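Local coordinates for tubulin-like protein CetZ (Methanosaeta thermophila, PDB 3ZID) that binds GTP as a tubulin/FtsZ-type cytoskeletal GTPase and is probably involved in controlling archaeal cell shape, at residues A[174-180]-A[192-197]. Sequence-based numbering, arbitrary orientation.
Sequences VDNQYLK and RINTMV. With GDP (guanosine-5'-diphosphate), chain C.
In the tubulin/FtsZ fold, the guanine base is read where the last strand of the parallel nucleotide-binding sheet meets the long helix that follows, and CetZ illustrates the principle. The residues 174-180 finish edge strand 172-175 and turn into a short helix; 192-197 is a fully helical part of helix 186-210. Val174, extended, points toward that helix, its CG1 3.7 Å from Val197 CG2 and 3.9 Å from Ile193 CG2. Asp175 N-caps the short helix, OD1 accepting from Gln177 N at 3.1 Å. Asn176 (chi1 -89°) brings its amide to the base: OD1 accepts from GDP N2 (2.9 Å) and ND2 donates to GDP N3 (3.1 Å), while OD1 also lies 3.3 Å from Ile193 CD1. Leu179 (m, t) faces Ile193, with CA atoms 6.5 Å apart and its CB 3.6 Å from Ile193 CG1; Leu179 CD2 is 4.1 Å from Met196 CE. Past Lys180, where helical geometry ends, the chain returns as 192-197; the apolar packing lies beside the base, and Asn176 and Asn194 meet the same guanine from the two segments. Asn194 (chi1 -63°) takes the Watson-Crick edge: OD1 accepts from GDP N1 at 2.6 Å, and ND2 donates to GDP O6 at 2.9 Å.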
ATOM      1  N   VAL A 174      -1.565  -1.458  -3.258  1.00 16.62           N
ATOM      2  CA  VAL A 174      -2.232  -2.712  -2.935  1.00 17.98           C
ATOM      3  C   VAL A 174      -3.720  -2.521  -3.269  1.00 18.39           C
ATOM      4  O   VAL A 174      -4.410  -1.694  -2.662  1.00 18.68           O
ATOM      5  CB  VAL A 174      -2.071  -3.062  -1.435  1.00 16.54           C
ATOM      6  CG1 VAL A 174      -2.674  -4.442  -1.111  1.00 13.68           C
ATOM      7  CG2 VAL A 174      -0.592  -2.999  -1.023  1.00 13.40           C
ATOM      8  N   ASP A 175      -4.210  -3.273  -4.244  1.00 18.83           N
ATOM      9  CA  ASP A 175      -5.589  -3.101  -4.703  1.00 24.02           C
ATOM     10  C   ASP A 175      -6.524  -4.128  -4.070  1.00 21.86           C
ATOM     11  O   ASP A 175      -6.574  -5.268  -4.501  1.00 21.61           O
ATOM     12  CB  ASP A 175      -5.656  -3.199  -6.222  1.00 32.27           C
ATOM     13  CG  ASP A 175      -7.053  -2.879  -6.775  1.00 41.76           C
ATOM     14  OD1 ASP A 175      -7.953  -2.493  -5.990  1.00 44.33           O
ATOM     15  OD2 ASP A 175      -7.232  -2.970  -8.007  1.00 36.32           O
ATOM     16  N   ASN A 176      -7.277  -3.713  -3.051  1.00 19.64           N
ATOM     17  CA  ASN A 176      -8.192  -4.633  -2.376  1.00 18.96           C
ATOM     18  C   ASN A 176      -9.164  -5.290  -3.358  1.00 18.47           C
ATOM     19  O   ASN A 176      -9.511  -6.456  -3.211  1.00 20.49           O
ATOM     20  CB  ASN A 176      -8.994  -3.921  -1.275  1.00 19.77           C
ATOM     21  CG  ASN A 176      -8.303  -3.936   0.083  1.00 24.69           C
ATOM     22  OD1 ASN A 176      -7.212  -4.495   0.248  1.00 18.53           O
ATOM     23  ND2 ASN A 176      -8.942  -3.298   1.072  1.00 20.63           N
ATOM     24  N   GLN A 177      -9.592  -4.537  -4.365  1.00 18.64           N
ATOM     25  CA  GLN A 177     -10.592  -5.041  -5.296  1.00 28.27           C
ATOM     26  C   GLN A 177     -10.063  -6.196  -6.109  1.00 32.63           C
ATOM     27  O   GLN A 177     -10.674  -7.260  -6.166  1.00 37.79           O
ATOM     28  CB  GLN A 177     -11.085  -3.921  -6.224  1.00 34.69           C
ATOM     29  CG  GLN A 177     -12.249  -4.327  -7.131  1.00 41.96           C
ATOM     30  CD  GLN A 177     -13.433  -4.878  -6.350  1.00 51.37           C
ATOM     31  OE1 GLN A 177     -13.899  -4.257  -5.390  1.00 57.10           O
ATOM     32  NE2 GLN A 177     -13.930  -6.048  -6.762  1.00 47.06           N
ATOM     33  N   TYR A 178      -8.904  -5.993  -6.716  1.00 33.82           N
ATOM     34  CA  TYR A 178      -8.311  -7.029  -7.535  1.00 33.96           C
ATOM     35  C   TYR A 178      -7.982  -8.254  -6.682  1.00 38.78           C
ATOM     36  O   TYR A 178      -8.106  -9.391  -7.142  1.00 40.17           O
ATOM     37  CB  TYR A 178      -7.042  -6.496  -8.196  1.00 32.09           C
ATOM     38  CG  TYR A 178      -6.413  -7.504  -9.130  1.00 38.26           C
ATOM     39  CD1 TYR A 178      -7.049  -7.861 -10.317  1.00 29.17           C
ATOM     40  CD2 TYR A 178      -5.218  -8.147  -8.800  1.00 38.89           C
ATOM     41  CE1 TYR A 178      -6.488  -8.788 -11.174  1.00 33.28           C
ATOM     42  CE2 TYR A 178      -4.656  -9.092  -9.651  1.00 36.63           C
ATOM     43  CZ  TYR A 178      -5.295  -9.404 -10.836  1.00 35.18           C
ATOM     44  OH  TYR A 178      -4.750 -10.341 -11.689  1.00 34.60           O
ATOM     45  N   LEU A 179      -7.618  -8.025  -5.422  1.00 35.19           N
ATOM     46  CA  LEU A 179      -7.163  -9.116  -4.563  1.00 28.35           C
ATOM     47  C   LEU A 179      -8.322  -9.751  -3.801  1.00 37.60           C
ATOM     48  O   LEU A 179      -8.172 -10.824  -3.214  1.00 38.89           O
ATOM     49  CB  LEU A 179      -6.087  -8.627  -3.591  1.00 18.64           C
ATOM     50  CG  LEU A 179      -4.798  -8.091  -4.235  1.00 26.04           C
ATOM     51  CD1 LEU A 179      -3.802  -7.617  -3.178  1.00 30.07           C
ATOM     52  CD2 LEU A 179      -4.144  -9.139  -5.131  1.00 23.42           C
ATOM     53  N   LYS A 180      -9.484  -9.100  -3.867  1.00 40.09           N
ATOM     54  CA  LYS A 180     -10.713  -9.524  -3.195  1.00 35.73           C
ATOM     55  C   LYS A 180     -11.048 -10.990  -3.430  1.00 45.52           C
ATOM     56  O   LYS A 180     -11.089 -11.454  -4.572  1.00 47.68           O
ATOM     57  CB  LYS A 180     -11.892  -8.686  -3.692  1.00 41.52           C
ATOM     58  CG  LYS A 180     -13.216  -8.942  -2.982  1.00 41.90           C
ATOM     59  CD  LYS A 180     -14.329  -8.150  -3.648  1.00 49.15           C
ATOM     60  CE  LYS A 180     -14.646  -8.772  -5.026  1.00 59.19           C
ATOM     61  NZ  LYS A 180     -15.815  -8.162  -5.748  1.00 61.86           N
ATOM     62  N   ARG A 192      -6.278 -12.759   3.647  1.00 24.02           N
ATOM     63  CA  ARG A 192      -5.530 -13.166   2.459  1.00 24.13           C
ATOM     64  C   ARG A 192      -4.660 -12.021   1.960  1.00 26.29           C
ATOM     65  O   ARG A 192      -3.477 -12.196   1.697  1.00 22.94           O
ATOM     66  CB  ARG A 192      -6.456 -13.624   1.345  1.00 28.08           C
ATOM     67  CG  ARG A 192      -5.701 -14.154   0.109  1.00 36.20           C
ATOM     68  CD  ARG A 192      -6.658 -14.570  -1.007  1.00 46.88           C
ATOM     69  NE  ARG A 192      -5.970 -15.270  -2.091  1.00 61.54           N
ATOM     70  CZ  ARG A 192      -5.568 -14.704  -3.228  1.00 63.68           C
ATOM     71  NH1 ARG A 192      -5.806 -13.420  -3.455  1.00 59.16           N
ATOM     72  NH2 ARG A 192      -4.940 -15.429  -4.149  1.00 64.41           N
ATOM     73  N   ILE A 193      -5.260 -10.847   1.812  1.00 23.93           N
ATOM     74  CA  ILE A 193      -4.529  -9.704   1.301  1.00 19.33           C
ATOM     75  C   ILE A 193      -3.359  -9.348   2.207  1.00 17.09           C
ATOM     76  O   ILE A 193      -2.237  -9.194   1.733  1.00 19.68           O
ATOM     77  CB  ILE A 193      -5.438  -8.484   1.135  1.00 16.86           C
ATOM     78  CG1 ILE A 193      -6.465  -8.745   0.020  1.00 18.78           C
ATOM     79  CG2 ILE A 193      -4.601  -7.248   0.848  1.00 13.95           C
ATOM     80  CD1 ILE A 193      -7.640  -7.788   0.001  1.00 19.59           C
ATOM     81  N   ASN A 194      -3.633  -9.223   3.508  1.00 15.29           N
ATOM     82  CA  ASN A 194      -2.627  -8.821   4.478  1.00 16.52           C
ATOM     83  C   ASN A 194      -1.464  -9.824   4.479  1.00 18.30           C
ATOM     84  O   ASN A 194      -0.298  -9.442   4.562  1.00 18.72           O
ATOM     85  CB  ASN A 194      -3.217  -8.707   5.896  1.00 13.95           C
ATOM     86  CG  ASN A 194      -4.283  -7.642   6.023  1.00 15.44           C
ATOM     87  OD1 ASN A 194      -4.525  -6.853   5.106  1.00 17.95           O
ATOM     88  ND2 ASN A 194      -4.957  -7.634   7.173  1.00 14.50           N
ATOM     89  N   THR A 195      -1.792 -11.105   4.366  1.00 16.97           N
ATOM     90  CA  THR A 195      -0.758 -12.138   4.325  1.00 19.15           C
ATOM     91  C   THR A 195       0.128 -11.984   3.093  1.00 19.75           C
ATOM     92  O   THR A 195       1.341 -12.128   3.187  1.00 18.62           O
ATOM     93  CB  THR A 195      -1.376 -13.555   4.373  1.00 20.50           C
ATOM     94  OG1 THR A 195      -1.976 -13.750   5.652  1.00 21.77           O
ATOM     95  CG2 THR A 195      -0.326 -14.671   4.128  1.00 21.51           C
ATOM     96  N   MET A 196      -0.476 -11.656   1.953  1.00 16.14           N
ATOM     97  CA  MET A 196       0.273 -11.466   0.709  1.00 15.94           C
ATOM     98  C   MET A 196       1.169 -10.242   0.789  1.00 18.49           C
ATOM     99  O   MET A 196       2.296 -10.266   0.298  1.00 21.30           O
ATOM    100  CB  MET A 196      -0.676 -11.327  -0.497  1.00 19.41           C
ATOM    101  CG  MET A 196      -1.497 -12.566  -0.800  1.00 20.19           C
ATOM    102  SD  MET A 196      -2.732 -12.288  -2.077  1.00 36.31           S
ATOM    103  CE  MET A 196      -1.683 -11.937  -3.476  1.00 35.91           C
ATOM    104  N   VAL A 197       0.670  -9.169   1.405  1.00 14.93           N
ATOM    105  CA  VAL A 197       1.462  -7.948   1.508  1.00 13.35           C
ATOM    106  C   VAL A 197       2.663  -8.215   2.396  1.00 12.81           C
ATOM    107  O   VAL A 197       3.788  -7.940   2.030  1.00 17.84           O
ATOM    108  CB  VAL A 197       0.665  -6.773   2.116  1.00 14.03           C
ATOM    109  CG1 VAL A 197       1.586  -5.547   2.272  1.00 13.05           C
ATOM    110  CG2 VAL A 197      -0.523  -6.420   1.215  1.00 12.86           C
TER
HETATM  111  PB  GDP C 999      -8.799   3.981   9.460  1.00 21.50           P
HETATM  112  O1B GDP C 999      -7.487   4.401   8.821  1.00 19.75           O
HETATM  113  O2B GDP C 999      -8.528   3.125  10.682  1.00 20.81           O
HETATM  114  O3B GDP C 999      -9.563   5.235   9.848  1.00 21.17           O
HETATM  115  O3A GDP C 999      -9.695   3.199   8.383  1.00 30.29           O
HETATM  116  PA  GDP C 999      -9.262   1.796   7.736  1.00 21.73           P
HETATM  117  O1A GDP C 999     -10.110   0.688   8.258  1.00 19.00           O
HETATM  118  O2A GDP C 999      -7.784   1.500   7.862  1.00 22.06           O
HETATM  119  O5' GDP C 999      -9.571   2.119   6.209  1.00 25.02           O
HETATM  120  C5' GDP C 999     -10.656   1.464   5.572  1.00 26.63           C
HETATM  121  C4' GDP C 999     -10.153   0.929   4.239  1.00 22.92           C
HETATM  122  O4' GDP C 999      -9.166  -0.067   4.508  1.00 18.04           O
HETATM  123  C3' GDP C 999     -11.288   0.250   3.523  1.00 15.33           C
HETATM  124  O3' GDP C 999     -10.988   0.319   2.131  1.00 22.01           O
HETATM  125  C2' GDP C 999     -11.181  -1.166   4.018  1.00 21.96           C
HETATM  126  O2' GDP C 999     -11.716  -2.056   3.045  1.00 20.99           O
HETATM  127  C1' GDP C 999      -9.681  -1.349   4.132  1.00 19.80           C
HETATM  128  N9  GDP C 999      -9.241  -2.263   5.186  1.00 18.52           N
HETATM  129  C8  GDP C 999      -9.573  -2.230   6.492  1.00 17.14           C
HETATM  130  N7  GDP C 999      -8.915  -3.200   7.171  1.00 24.03           N
HETATM  131  C5  GDP C 999      -8.150  -3.859   6.276  1.00 17.03           C
HETATM  132  C6  GDP C 999      -7.196  -4.970   6.317  1.00 14.57           C
HETATM  133  O6  GDP C 999      -6.974  -5.564   7.380  1.00 21.86           O
HETATM  134  N1  GDP C 999      -6.603  -5.330   5.179  1.00 14.27           N
HETATM  135  C2  GDP C 999      -6.844  -4.715   4.014  1.00 17.84           C
HETATM  136  N2  GDP C 999      -6.201  -5.159   2.913  1.00 17.35           N
HETATM  137  N3  GDP C 999      -7.706  -3.677   3.881  1.00 18.13           N
HETATM  138  C4  GDP C 999      -8.359  -3.222   4.973  1.00 20.20           C